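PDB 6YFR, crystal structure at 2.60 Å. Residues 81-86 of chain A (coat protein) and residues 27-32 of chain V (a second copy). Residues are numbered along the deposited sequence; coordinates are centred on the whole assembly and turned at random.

Chain A 81-86: LLQLSS
Chain V, residues 27-32: NPPGLV

Residues 81-86 of chain A leave a β-strand and enter a loop. A:Leu81 (phi/psi -103/108°) and A:Leu82 (-67/132°) are extended and close the strand; A:Gln83 (-109/-14°) and A:Leu84 (-128/25°) then bend the chain, A:Ser85 (-94/136°) extends it again, and A:Ser86 lies at -85/-7°. In chain V, a second copy of the coat protein, V:Asn27 (phi/psi -76/164°) and V:Pro28 (-57/159°) are extended and lead into a short 3-10 segment that includes V:Pro29 (-61/-41°) and V:Gly30 (-60/-16°); V:Leu31 lies at -112/22° and V:Val32 at -66/130°. Two backbone hydrogen bonds fix this turn, from V:Leu31 N to V:Pro28 O and from V:Val32 N to V:Pro29 O, both 2.9 Å long.

The register sets A:Gln83 against V:Gly30, with CA atoms 4.9 Å apart, and A:Leu84 CA against V:Pro28 CA, at 5.1 Å; the chains run in roughly opposite directions, though obliquely. One hydrogen bond joins the stretches: V:Gly30 N donates to A:Gln83 O over 2.8 Å, with an N-H...O angle of 161°. A:Gln83 O also packs against the prolines, 3.1 Å from V:Pro29 CD and 3.4 Å from V:Pro28 CB. V:Pro29 N lies 3.3 Å from A:Gln83 O but, as a proline nitrogen, has no hydrogen to share.

The contact buries 288 Å², counting both sides. V:Pro28 and V:Pro29, both C-gamma endo, direct their CA-to-CB bonds toward chain A. V:Pro28 CB reaches A:Leu84 CA at 3.7 Å and A:Ser85 O at 3.8 Å, placing a compact ring against the bent backbone. The CA-to-CB bond of A:Gln83 points sideways, with chi1 and chi2 both m (-61°, -67°); the residue gives up 61 Å² to the other stretch, the largest share of any.

The CA-to-CB bond of A:Leu84 (chi1 m, -56°; chi2 t, 178°) points away, but the side-chain end comes nearer. A:Leu84 CD2 lies 3.6 Å from V:Gly30 CA and 4.0 Å from V:Leu31 CG, the latter an apolar contact with another m, t leucine (-65°, 169°). Glycine suits position 30 because an ideal CB there would clash with A:Leu84 CD2 at 2.5 Å and sit tightly against A:Gln83 O at 3.1 Å. A:Leu82 (m, t) turns its side-chain end away; the CA-to-CB bond of A:Ser85 (chi1 t) points away, and its OG hydrogen-bonds elsewhere in the structure. Remaining rotamers are A:Leu81 m, t; A:Ser86 m; V:Asn27 p (chi2 31°); V:Val32 t.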

# COMPACT_ATOMS: atom_id res chain seq x y z
N LEU A 81 -55.96 -45.04 -4.84
CA LEU A 81 -57.35 -44.78 -4.48
C LEU A 81 -57.53 -43.27 -4.37
O LEU A 81 -57.03 -42.65 -3.42
CB LEU A 81 -57.71 -45.47 -3.17
CG LEU A 81 -57.32 -46.94 -3.03
CD1 LEU A 81 -57.82 -47.50 -1.70
CD2 LEU A 81 -57.87 -47.74 -4.20
N LEU A 82 -58.23 -42.67 -5.34
CA LEU A 82 -58.46 -41.24 -5.32
C LEU A 82 -59.37 -40.87 -4.16
O LEU A 82 -60.41 -41.50 -3.95
CB LEU A 82 -59.09 -40.79 -6.64
CG LEU A 82 -58.32 -41.15 -7.91
CD1 LEU A 82 -59.16 -40.86 -9.15
CD2 LEU A 82 -57.01 -40.39 -7.96
N GLN A 83 -58.98 -39.84 -3.40
CA GLN A 83 -59.68 -39.46 -2.18
C GLN A 83 -60.45 -38.16 -2.30
O GLN A 83 -61.28 -37.88 -1.43
CB GLN A 83 -58.69 -39.35 -1.01
CG GLN A 83 -57.98 -40.65 -0.68
CD GLN A 83 -58.91 -41.70 -0.13
OE1 GLN A 83 -59.07 -42.77 -0.72
NE2 GLN A 83 -59.53 -41.40 1.00
N LEU A 84 -60.21 -37.36 -3.34
CA LEU A 84 -60.81 -36.03 -3.43
C LEU A 84 -61.51 -35.82 -4.76
O LEU A 84 -61.67 -34.68 -5.21
CB LEU A 84 -59.76 -34.95 -3.20
CG LEU A 84 -58.99 -35.04 -1.88
CD1 LEU A 84 -57.95 -33.95 -1.78
CD2 LEU A 84 -59.96 -34.98 -0.70
N SER A 85 -61.93 -36.90 -5.42
CA SER A 85 -62.60 -36.80 -6.70
C SER A 85 -64.11 -36.78 -6.51
O SER A 85 -64.65 -37.55 -5.71
CB SER A 85 -62.21 -37.97 -7.61
OG SER A 85 -62.86 -37.86 -8.87
N SER A 86 -64.78 -35.89 -7.23
CA SER A 86 -66.23 -35.82 -7.23
C SER A 86 -66.87 -36.78 -8.22
O SER A 86 -68.10 -36.91 -8.23
CB SER A 86 -66.69 -34.39 -7.54
OG SER A 86 -66.17 -33.47 -6.60
N ASN V 27 -69.59 -35.62 0.66
CA ASN V 27 -68.36 -35.10 0.09
C ASN V 27 -67.35 -36.23 -0.12
O ASN V 27 -67.53 -37.33 0.40
CB ASN V 27 -67.81 -33.99 0.99
CG ASN V 27 -67.98 -34.28 2.46
OD1 ASN V 27 -67.97 -35.44 2.88
ND2 ASN V 27 -68.14 -33.23 3.25
N PRO V 28 -66.31 -35.99 -0.92
CA PRO V 28 -65.33 -37.06 -1.20
C PRO V 28 -64.71 -37.59 0.08
O PRO V 28 -64.73 -36.91 1.12
CB PRO V 28 -64.28 -36.35 -2.08
CG PRO V 28 -64.54 -34.88 -1.91
CD PRO V 28 -66.01 -34.77 -1.70
N PRO V 29 -64.14 -38.80 0.04
CA PRO V 29 -63.70 -39.44 1.30
C PRO V 29 -62.65 -38.65 2.06
O PRO V 29 -62.72 -38.56 3.29
CB PRO V 29 -63.17 -40.80 0.83
CG PRO V 29 -62.83 -40.61 -0.61
CD PRO V 29 -63.86 -39.65 -1.13
N GLY V 30 -61.67 -38.07 1.36
CA GLY V 30 -60.67 -37.26 2.03
C GLY V 30 -61.23 -36.08 2.79
O GLY V 30 -60.54 -35.51 3.63
N LEU V 31 -62.48 -35.71 2.51
CA LEU V 31 -63.16 -34.62 3.20
C LEU V 31 -64.30 -35.12 4.08
O LEU V 31 -65.21 -34.35 4.41
CB LEU V 31 -63.67 -33.60 2.18
CG LEU V 31 -62.56 -32.89 1.42
CD1 LEU V 31 -63.12 -32.10 0.25
CD2 LEU V 31 -61.78 -31.98 2.36
N VAL V 32 -64.28 -36.39 4.47
CA VAL V 32 -65.29 -36.90 5.40
C VAL V 32 -65.12 -36.22 6.75
O VAL V 32 -63.98 -36.17 7.27
CB VAL V 32 -65.19 -38.42 5.52
CG1 VAL V 32 -65.89 -38.91 6.78
CG2 VAL V 32 -65.78 -39.10 4.30